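Local structure of extracellular solute-binding protein, family 1 (Bifidobacterium longum subsp. infantis, 6FTH) at residues N472-K477 with D492-Q497; V254-H259 with G485-E490; Q118-K123 with A139-R144. The protein probably binds human milk oligosaccharides outside the cell and delivers them to an ABC transporter for uptake. One frame throughout, in Å; residues are numbered along the deposited sequence.

Interactions 1 and 2 lie toward the periphery of the chain and are partly buried. Both use helix 487-500. Interaction 1 pairs it with helix 457-484, and interaction 2 pairs its start with helix 249-263. They meet at the salt bridge from Lys477 to Glu490. Interaction 3 is fully buried, about 40 Å or more from the other two between centres, and on the opposite side of the chain's centre. It sets helix 114-122 against strand 140-143. The chemistry follows the place. Interaction 1 is mainly apolar, with no hydrogen bond between its segments, interaction 2 adds a lysine-aspartate pair near the surface, and interaction 3 is aromatic, with a buried lysine paired to two acids at one end.

Interaction 1: residues N472-K477 with D492-Q497; sequences NVVMQK and DAYCKQ
Val473 and Tyr494 face each other where two helices run antiparallel. The segments 472-477 and 492-497 belong to helices 457-484 and 487-500, a helical hairpin closed by a short turn. The axes of the two segments make an angle of 159° and come within 10.9 Å.

The apolar contacts centre on the tyrosine ring. Val473 CG1 lies at its edge, 4.0 Å from Tyr494 CD1. Val474 CG2 is at the same ring's edge further out, 3.7 Å from Tyr494 OH. Lys477 adds its aliphatic part, with CG 4.2 Å from Tyr494 CD1. The ring also meets Trp481 edge-to-face, and Tyr251 of helix 249-263 touches it.

One contact is apolar against amide. Val473 and Gln497 reach toward each other tip to tip. Val473 CG2 sits 3.6 Å from Gln497 NE2, and Val473 CG1 is 3.7 Å from Gln497 OE1. Gln497 CG is anti to the backbone N (chi1 -174°), and with the chain extended beyond it (chi2 174°) the amide gets as far as the Val473 methyls.

No hydrogen bond joins the two segments. Lys477 NZ forms a salt bridge with Glu490, earlier in helix 487-500, so the bridge joins the two helices. The seam is thus mainly apolar, without directional bonds, with one charge link beside it, and Tyr494 OH, bonded to Leu246 O, ties the ring to the chain before helix 249-263.

Interaction 2: residues V254-H259 with G485-E490; sequences VIKYYH and GGIDEE
Lys256 NZ is gripped by both oxygens of the Asp488 carboxylate. The stronger bond goes to Asp488 OD2 at 2.8 Å and uses the syn lone pair. A weak one reaches Asp488 OD1 at 3.2 Å. Together they make a salt bridge in which the two side chains cross at about a right angle. The lysine chain bends at chi3 (82°), which turns CE out of the line of the chain before it. Asp488 is in the first turn of its helix, where the helix end is likely to favour a negative charge.

Beside the salt bridge the contact is apolar. Lys256 CG presses on Ile487 CG2 at 3.5 Å, tighter than usual for two carbons. Ile487 CD1 lies 3.7 Å from Ile255 CG2 and also touches CB and CD1 of that residue. Trp481 of helix 457-484 touches both isoleucines.

The contact sits at the bend of a helical hairpin. Helix 457-484 ends, Gly485 and Gly486 make the turn, and helix 487-500 begins with Gly486 as its N-cap. Helix 249-263 lies against this bend. Both glycines have positive phi, at angles where a CB would jam against the preceding carbonyl O.

At the turn the chain passes over one face of the His259 imidazole. Gly485 CA stands 3.7 Å from the ring centroid, 13° off the normal, as a CH-pi contact. Gly485 N is above the same ring but shifted toward the rim, 3.2 Å from His259 CE1. A CB on Gly485 would come tight against His259 NE2. His259 ND1 bonds to Met482 O, which would limit rotation of the ring under the glycine.

Interaction 3: residues Q118-K123 with A139-R144; sequences QFFKEK and ALPSSR
Phe119 and Phe120 both meet the ring of Pro141. Helix 114-122 packs on strand 140-143 in one lobe of the protein, consistent with the type 2 periplasmic-binding-protein fold of the family. The strand pairs antiparallel with 336-337, and also bonds through Leu140 to 339-343, the same strand after a break. The helix and strand segments cross at 64°, and all the residues that touch are buried.

The side chains of Phe119 and Pro141 slide past each other in opposite directions. The CB of Phe119 points toward the strand, and CG is anti to the backbone N (chi1 177°). The edge of its ring meets Pro141 O, 3.4 Å from Phe119 CE2. The same CE2 touches Pro141 CG at 3.8 Å. Pro141 O itself bonds to the hydroxyl of Tyr361.

Phe120 has CG anti to its carbonyl carbon (chi1 -68°), and its side chain crosses Pro141 obliquely. Pro141 CD is in the plane of its ring at the edge, 3.9 Å from Phe120 CE1. Pro141 CG also lies 3.9 Å from Phe120 CE1, so it touches both rings. Leu140 CD2 extends this apolar patch, 4.4 Å from Phe120 CZ.

Toward the far end of the strand, Phe119 CE1 is 3.7 Å from Ser143 CB. The ring is also stacked on Trp412. An alanine at Phe119 would probably open a gap beside Pro141 and Ser143 and leave Trp412 without its stacking partner.

Lys123 follows the helix and points toward the strand. Its CD lies in the plane of the Phe119 ring, at the edge. The ammonium end forms salt bridges with Glu335 and Asp415, which would probably balance its buried charge. Ser143 OG also bonds to Glu335, and Lys123 CE lies 3.8 Å from Ser143 OG.

Interaction 1: residues N472-K477 with D492-Q497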
loop_
_atom_site.group_PDB
_atom_site.type_symbol
_atom_site.label_atom_id
_atom_site.label_comp_id
_atom_site.label_asym_id
_atom_site.label_seq_id
_atom_site.Cartn_x
_atom_site.Cartn_y
_atom_site.Cartn_z
ATOM N N ASN A 472 -12.666 -16.096 6.452
ATOM C CA ASN A 472 -14.110 -16.222 6.279
ATOM C C ASN A 472 -14.838 -15.964 7.590
ATOM O O ASN A 472 -15.848 -15.250 7.625
ATOM C CB ASN A 472 -14.482 -17.615 5.771
ATOM C CG ASN A 472 -13.963 -17.916 4.377
ATOM O OD1 ASN A 472 -13.840 -17.034 3.530
ATOM N ND2 ASN A 472 -13.684 -19.197 4.126
ATOM N N VAL A 473 -14.340 -16.537 8.688
ATOM C CA VAL A 473 -14.965 -16.328 9.987
ATOM C C VAL A 473 -14.823 -14.878 10.413
ATOM O O VAL A 473 -15.790 -14.249 10.849
ATOM C CB VAL A 473 -14.364 -17.287 11.034
ATOM C CG1 VAL A 473 -14.905 -17.012 12.439
ATOM C CG2 VAL A 473 -14.595 -18.756 10.610
ATOM N N VAL A 474 -13.605 -14.336 10.322
ATOM C CA VAL A 474 -13.355 -12.978 10.799
ATOM C C VAL A 474 -14.253 -11.988 10.071
ATOM O O VAL A 474 -14.871 -11.115 10.697
ATOM C CB VAL A 474 -11.866 -12.612 10.636
ATOM C CG1 VAL A 474 -11.634 -11.111 10.944
ATOM C CG2 VAL A 474 -10.991 -13.436 11.571
ATOM N N MET A 475 -14.312 -12.094 8.743
ATOM C CA MET A 475 -15.048 -11.114 7.950
ATOM C C MET A 475 -16.534 -11.183 8.275
ATOM O O MET A 475 -17.186 -10.148 8.465
ATOM C CB MET A 475 -14.781 -11.368 6.462
ATOM C CG MET A 475 -15.629 -10.571 5.479
ATOM S SD MET A 475 -15.183 -10.828 3.724
ATOM C CE MET A 475 -14.472 -12.476 3.786
ATOM N N GLN A 476 -17.080 -12.399 8.373
ATOM C CA GLN A 476 -18.500 -12.553 8.661
ATOM C C GLN A 476 -18.840 -12.051 10.057
ATOM O O GLN A 476 -19.778 -11.265 10.233
ATOM C CB GLN A 476 -18.902 -14.021 8.486
ATOM C CG GLN A 476 -20.393 -14.286 8.625
ATOM C CD GLN A 476 -20.834 -14.512 10.063
ATOM O OE1 GLN A 476 -21.701 -13.799 10.585
ATOM N NE2 GLN A 476 -20.251 -15.522 10.709
ATOM N N LYS A 477 -18.103 -12.508 11.078
ATOM C CA LYS A 477 -18.426 -12.121 12.438
ATOM C C LYS A 477 -18.179 -10.638 12.662
ATOM O O LYS A 477 -18.971 -9.968 13.332
ATOM C CB LYS A 477 -17.635 -12.944 13.448
ATOM C CG LYS A 477 -17.882 -14.454 13.353
ATOM C CD LYS A 477 -18.901 -14.958 14.356
ATOM C CE LYS A 477 -20.197 -14.197 14.300
ATOM N NZ LYS A 477 -21.320 -14.950 14.945
ATOM N N ASP A 492 -15.988 -15.533 22.949
ATOM C CA ASP A 492 -15.206 -16.702 23.351
ATOM C C ASP A 492 -15.278 -17.810 22.300
ATOM O O ASP A 492 -14.256 -18.406 21.937
ATOM C CB ASP A 492 -15.691 -17.193 24.715
ATOM C CG ASP A 492 -14.952 -18.441 25.184
ATOM O OD1 ASP A 492 -13.760 -18.332 25.537
ATOM O OD2 ASP A 492 -15.564 -19.532 25.202
ATOM N N ALA A 493 -16.468 -18.089 21.772
ATOM C CA ALA A 493 -16.567 -19.139 20.768
ATOM C C ALA A 493 -15.795 -18.761 19.511
ATOM O O ALA A 493 -15.165 -19.611 18.877
ATOM C CB ALA A 493 -18.034 -19.404 20.438
ATOM N N TYR A 494 -15.843 -17.486 19.121
ATOM C CA TYR A 494 -15.103 -17.059 17.941
ATOM C C TYR A 494 -13.603 -17.268 18.127
ATOM O O TYR A 494 -12.928 -17.761 17.215
ATOM C CB TYR A 494 -15.451 -15.594 17.650
ATOM C CG TYR A 494 -14.418 -14.731 16.955
ATOM C CD1 TYR A 494 -14.378 -14.654 15.592
ATOM C CD2 TYR A 494 -13.557 -13.923 17.684
ATOM C CE1 TYR A 494 -13.472 -13.845 14.952
ATOM C CE2 TYR A 494 -12.642 -13.102 17.059
ATOM C CZ TYR A 494 -12.610 -13.066 15.697
ATOM O OH TYR A 494 -11.726 -12.260 15.030
ATOM N N CYS A 495 -13.076 -16.905 19.302
ATOM C CA CYS A 495 -11.647 -17.051 19.563
ATOM C C CYS A 495 -11.244 -18.519 19.496
ATOM O O CYS A 495 -10.236 -18.870 18.879
ATOM C CB CYS A 495 -11.296 -16.452 20.925
ATOM S SG CYS A 495 -11.354 -14.634 20.972
ATOM N N LYS A 496 -12.054 -19.392 20.079
ATOM C CA LYS A 496 -11.745 -20.814 19.996
ATOM C C LYS A 496 -11.834 -21.308 18.561
ATOM O O LYS A 496 -11.044 -22.153 18.134
ATOM C CB LYS A 496 -12.704 -21.585 20.895
ATOM C CG LYS A 496 -12.517 -21.304 22.361
ATOM C CD LYS A 496 -13.662 -21.939 23.142
ATOM C CE LYS A 496 -13.266 -22.287 24.556
ATOM N NZ LYS A 496 -13.054 -21.088 25.384
ATOM N N GLN A 497 -12.788 -20.787 17.794
ATOM C CA GLN A 497 -12.907 -21.197 16.403
ATOM C C GLN A 497 -11.658 -20.827 15.607
ATOM O O GLN A 497 -11.164 -21.630 14.807
ATOM C CB GLN A 497 -14.177 -20.608 15.759
ATOM C CG GLN A 497 -14.446 -21.111 14.353
ATOM C CD GLN A 497 -15.778 -20.642 13.791
ATOM O OE1 GLN A 497 -16.429 -19.765 14.348
ATOM N NE2 GLN A 497 -16.188 -21.241 12.693
#

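Interaction 2: residues V254-H259 with G485-E490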
loop_
_atom_site.group_PDB
_atom_site.type_symbol
_atom_site.label_atom_id
_atom_site.label_comp_id
_atom_site.label_asym_id
_atom_site.label_seq_id
_atom_site.Cartn_x
_atom_site.Cartn_y
_atom_site.Cartn_z
ATOM N N VAL A 254 -12.703 -1.989 19.379
ATOM C CA VAL A 254 -12.951 -1.267 18.131
ATOM C C VAL A 254 -14.308 -1.653 17.563
ATOM O O VAL A 254 -15.090 -0.797 17.121
ATOM C CB VAL A 254 -11.835 -1.539 17.116
ATOM C CG1 VAL A 254 -12.234 -1.022 15.746
ATOM C CG2 VAL A 254 -10.556 -0.898 17.583
ATOM N N ILE A 255 -14.598 -2.959 17.537
ATOM C CA ILE A 255 -15.876 -3.427 17.011
ATOM C C ILE A 255 -17.041 -2.854 17.818
ATOM O O ILE A 255 -18.044 -2.388 17.248
ATOM C CB ILE A 255 -15.893 -4.965 16.969
ATOM C CG1 ILE A 255 -14.957 -5.472 15.867
ATOM C CG2 ILE A 255 -17.321 -5.446 16.720
ATOM C CD1 ILE A 255 -14.670 -6.955 15.907
ATOM N N LYS A 256 -16.931 -2.854 19.146
ATOM C CA LYS A 256 -18.016 -2.338 19.973
ATOM C C LYS A 256 -18.216 -0.843 19.740
ATOM O O LYS A 256 -19.356 -0.364 19.714
ATOM C CB LYS A 256 -17.744 -2.640 21.440
ATOM C CG LYS A 256 -17.921 -4.119 21.779
ATOM C CD LYS A 256 -17.739 -4.376 23.271
ATOM C CE LYS A 256 -19.007 -4.076 24.050
ATOM N NZ LYS A 256 -18.905 -4.554 25.455
ATOM N N TYR A 257 -17.120 -0.096 19.565
ATOM C CA TYR A 257 -17.226 1.337 19.294
ATOM C C TYR A 257 -17.939 1.571 17.980
ATOM O O TYR A 257 -18.860 2.401 17.903
ATOM C CB TYR A 257 -15.834 1.976 19.301
ATOM C CG TYR A 257 -15.809 3.476 19.076
ATOM C CD1 TYR A 257 -16.344 4.346 20.010
ATOM C CD2 TYR A 257 -15.215 4.006 17.956
ATOM C CE1 TYR A 257 -16.310 5.711 19.809
ATOM C CE2 TYR A 257 -15.168 5.364 17.755
ATOM C CZ TYR A 257 -15.698 6.203 18.690
ATOM O OH TYR A 257 -15.650 7.564 18.477
ATOM N N TYR A 258 -17.525 0.850 16.929
ATOM C CA TYR A 258 -18.206 0.984 15.639
ATOM C C TYR A 258 -19.672 0.615 15.757
ATOM O O TYR A 258 -20.528 1.266 15.148
ATOM C CB TYR A 258 -17.544 0.152 14.553
ATOM C CG TYR A 258 -16.383 0.863 13.872
ATOM C CD1 TYR A 258 -16.543 2.128 13.300
ATOM C CD2 TYR A 258 -15.121 0.280 13.810
ATOM C CE1 TYR A 258 -15.482 2.770 12.664
ATOM C CE2 TYR A 258 -14.069 0.918 13.189
ATOM C CZ TYR A 258 -14.247 2.161 12.620
ATOM O OH TYR A 258 -13.214 2.789 11.983
ATOM N N HIS A 259 -19.995 -0.418 16.536
ATOM C CA HIS A 259 -21.414 -0.762 16.645
ATOM C C HIS A 259 -22.197 0.352 17.331
ATOM O O HIS A 259 -23.332 0.649 16.941
ATOM C CB HIS A 259 -21.628 -2.087 17.364
ATOM C CG HIS A 259 -23.077 -2.427 17.521
ATOM N ND1 HIS A 259 -23.921 -2.553 16.441
ATOM C CD2 HIS A 259 -23.844 -2.590 18.623
ATOM C CE1 HIS A 259 -25.145 -2.811 16.873
ATOM N NE2 HIS A 259 -25.123 -2.835 18.193
ATOM N N GLY A 485 -24.538 -5.979 16.593
ATOM C CA GLY A 485 -24.199 -6.308 17.962
ATOM C C GLY A 485 -23.951 -7.800 18.148
ATOM O O GLY A 485 -23.881 -8.579 17.193
ATOM N N GLY A 486 -23.803 -8.185 19.416
ATOM C CA GLY A 486 -23.691 -9.580 19.800
ATOM C C GLY A 486 -22.304 -10.027 20.206
ATOM O O GLY A 486 -22.142 -11.189 20.606
ATOM N N ILE A 487 -21.300 -9.152 20.142
ATOM C CA ILE A 487 -19.913 -9.603 20.269
ATOM C C ILE A 487 -19.644 -10.206 21.648
ATOM O O ILE A 487 -18.942 -11.219 21.767
ATOM C CB ILE A 487 -18.913 -8.487 19.899
ATOM C CG1 ILE A 487 -17.492 -9.047 19.852
ATOM C CG2 ILE A 487 -18.955 -7.331 20.890
ATOM C CD1 ILE A 487 -16.497 -8.099 19.168
ATOM N N ASP A 488 -20.188 -9.609 22.712
ATOM C CA ASP A 488 -19.789 -10.031 24.049
ATOM C C ASP A 488 -20.122 -11.501 24.286
ATOM O O ASP A 488 -19.312 -12.244 24.851
ATOM C CB ASP A 488 -20.446 -9.155 25.114
ATOM C CG ASP A 488 -19.751 -7.795 25.294
ATOM O OD1 ASP A 488 -18.541 -7.662 25.013
ATOM O OD2 ASP A 488 -20.430 -6.856 25.755
ATOM N N GLU A 489 -21.289 -11.950 23.839
ATOM C CA GLU A 489 -21.690 -13.329 24.095
ATOM C C GLU A 489 -21.146 -14.321 23.067
ATOM O O GLU A 489 -21.190 -15.528 23.313
ATOM C CB GLU A 489 -23.219 -13.423 24.170
ATOM C CG GLU A 489 -23.936 -13.021 22.894
ATOM C CD GLU A 489 -24.450 -11.576 22.901
ATOM O OE1 GLU A 489 -23.824 -10.691 23.535
ATOM O OE2 GLU A 489 -25.496 -11.335 22.259
ATOM N N GLU A 490 -20.650 -13.854 21.919
ATOM C CA GLU A 490 -20.103 -14.734 20.892
ATOM C C GLU A 490 -18.577 -14.719 20.831
ATOM O O GLU A 490 -17.992 -15.498 20.071
ATOM C CB GLU A 490 -20.679 -14.358 19.516
ATOM C CG GLU A 490 -22.191 -14.498 19.484
ATOM C CD GLU A 490 -22.811 -14.171 18.158
ATOM O OE1 GLU A 490 -22.111 -13.737 17.216
ATOM O OE2 GLU A 490 -24.038 -14.355 18.045
#

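Interaction 3: residues Q118-K123 with A139-R144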
loop_
_atom_site.group_PDB
_atom_site.type_symbol
_atom_site.label_atom_id
_atom_site.label_comp_id
_atom_site.label_asym_id
_atom_site.label_seq_id
_atom_site.Cartn_x
_atom_site.Cartn_y
_atom_site.Cartn_z
ATOM N N GLN A 118 23.919 0.675 -6.073
ATOM C CA GLN A 118 23.814 1.999 -5.474
ATOM C C GLN A 118 22.453 2.184 -4.812
ATOM O O GLN A 118 22.354 2.733 -3.705
ATOM C CB GLN A 118 24.057 3.065 -6.543
ATOM C CG GLN A 118 24.133 4.445 -6.002
ATOM C CD GLN A 118 25.393 4.670 -5.214
ATOM O OE1 GLN A 118 26.404 4.001 -5.446
ATOM N NE2 GLN A 118 25.345 5.594 -4.274
ATOM N N PHE A 119 21.393 1.717 -5.479
ATOM C CA PHE A 119 20.067 1.701 -4.867
ATOM C C PHE A 119 20.130 1.035 -3.494
ATOM O O PHE A 119 19.689 1.607 -2.491
ATOM C CB PHE A 119 19.124 0.969 -5.842
ATOM C CG PHE A 119 17.681 0.775 -5.376
ATOM C CD1 PHE A 119 17.099 1.508 -4.361
ATOM C CD2 PHE A 119 16.916 -0.202 -6.005
ATOM C CE1 PHE A 119 15.780 1.283 -3.984
ATOM C CE2 PHE A 119 15.592 -0.413 -5.647
ATOM C CZ PHE A 119 15.032 0.326 -4.633
ATOM N N PHE A 120 20.723 -0.156 -3.435
ATOM C CA PHE A 120 20.771 -0.914 -2.192
ATOM C C PHE A 120 21.679 -0.271 -1.153
ATOM O O PHE A 120 21.417 -0.413 0.044
ATOM C CB PHE A 120 21.231 -2.347 -2.478
ATOM C CG PHE A 120 20.239 -3.176 -3.254
ATOM C CD1 PHE A 120 18.926 -2.740 -3.491
ATOM C CD2 PHE A 120 20.612 -4.419 -3.731
ATOM C CE1 PHE A 120 18.024 -3.544 -4.180
ATOM C CE2 PHE A 120 19.711 -5.222 -4.415
ATOM C CZ PHE A 120 18.425 -4.776 -4.654
ATOM N N LYS A 121 22.745 0.413 -1.582
ATOM C CA LYS A 121 23.590 1.151 -0.646
ATOM C C LYS A 121 22.812 2.272 0.024
ATOM O O LYS A 121 22.877 2.451 1.247
ATOM C CB LYS A 121 24.798 1.753 -1.366
ATOM C CG LYS A 121 25.726 2.582 -0.428
ATOM C CD LYS A 121 26.932 3.161 -1.167
ATOM C CE LYS A 121 27.977 3.759 -0.200
ATOM N NZ LYS A 121 27.391 4.776 0.712
ATOM N N GLU A 122 22.079 3.062 -0.780
ATOM C CA GLU A 122 21.339 4.197 -0.251
ATOM C C GLU A 122 20.066 3.781 0.467
ATOM O O GLU A 122 19.628 4.478 1.389
ATOM C CB GLU A 122 21.023 5.181 -1.387
ATOM C CG GLU A 122 22.279 5.728 -2.098
ATOM C CD GLU A 122 22.041 6.950 -3.009
ATOM O OE1 GLU A 122 21.051 7.687 -2.805
ATOM O OE2 GLU A 122 22.865 7.173 -3.927
ATOM N N LYS A 123 19.445 2.667 0.054
ATOM C CA LYS A 123 18.183 2.190 0.620
ATOM C C LYS A 123 18.289 0.707 0.971
ATOM O O LYS A 123 17.666 -0.147 0.328
ATOM C CB LYS A 123 17.049 2.453 -0.370
ATOM C CG LYS A 123 16.903 3.955 -0.661
ATOM C CD LYS A 123 15.783 4.282 -1.630
ATOM C CE LYS A 123 15.652 5.798 -1.793
ATOM N NZ LYS A 123 15.074 6.424 -0.584
ATOM N N ALA A 139 13.932 -11.205 -7.274
ATOM C CA ALA A 139 13.175 -10.061 -7.749
ATOM C C ALA A 139 13.892 -8.809 -7.288
ATOM O O ALA A 139 14.498 -8.796 -6.211
ATOM C CB ALA A 139 11.761 -10.051 -7.169
ATOM N N LEU A 140 13.859 -7.779 -8.124
ATOM C CA LEU A 140 14.324 -6.480 -7.667
ATOM C C LEU A 140 13.148 -5.638 -7.201
ATOM O O LEU A 140 12.060 -5.707 -7.785
ATOM C CB LEU A 140 15.025 -5.696 -8.783
ATOM C CG LEU A 140 16.229 -6.365 -9.452
ATOM C CD1 LEU A 140 16.867 -5.450 -10.484
ATOM C CD2 LEU A 140 17.273 -6.754 -8.403
ATOM N N PRO A 141 13.334 -4.839 -6.162
ATOM C CA PRO A 141 12.299 -3.890 -5.759
ATOM C C PRO A 141 12.397 -2.594 -6.555
ATOM O O PRO A 141 13.335 -2.374 -7.321
ATOM C CB PRO A 141 12.658 -3.632 -4.292
ATOM C CG PRO A 141 14.154 -3.704 -4.287
ATOM C CD PRO A 141 14.537 -4.732 -5.310
ATOM N N SER A 142 11.411 -1.722 -6.340
ATOM C CA SER A 142 11.471 -0.341 -6.812
ATOM C C SER A 142 11.302 0.610 -5.633
ATOM O O SER A 142 10.810 0.219 -4.568
ATOM C CB SER A 142 10.334 -0.051 -7.805
ATOM O OG SER A 142 9.064 -0.327 -7.199
ATOM N N SER A 143 11.698 1.875 -5.846
ATOM C CA SER A 143 11.422 2.962 -4.907
ATOM C C SER A 143 10.962 4.188 -5.670
ATOM O O SER A 143 11.697 4.692 -6.523
ATOM C CB SER A 143 12.668 3.331 -4.097
ATOM O OG SER A 143 12.545 4.637 -3.548
ATOM N N ARG A 144 9.775 4.694 -5.346
ATOM C CA ARG A 144 9.311 5.961 -5.898
ATOM C C ARG A 144 9.750 7.161 -5.075
ATOM O O ARG A 144 9.310 8.288 -5.342
ATOM C CB ARG A 144 7.791 5.976 -6.145
ATOM C CG ARG A 144 6.913 5.560 -4.990
ATOM C CD ARG A 144 5.428 5.815 -5.311
ATOM N NE ARG A 144 4.567 5.109 -4.380
ATOM C CZ ARG A 144 3.246 5.067 -4.469
ATOM N NH1 ARG A 144 2.621 5.749 -5.417
ATOM N NH2 ARG A 144 2.545 4.344 -3.600
#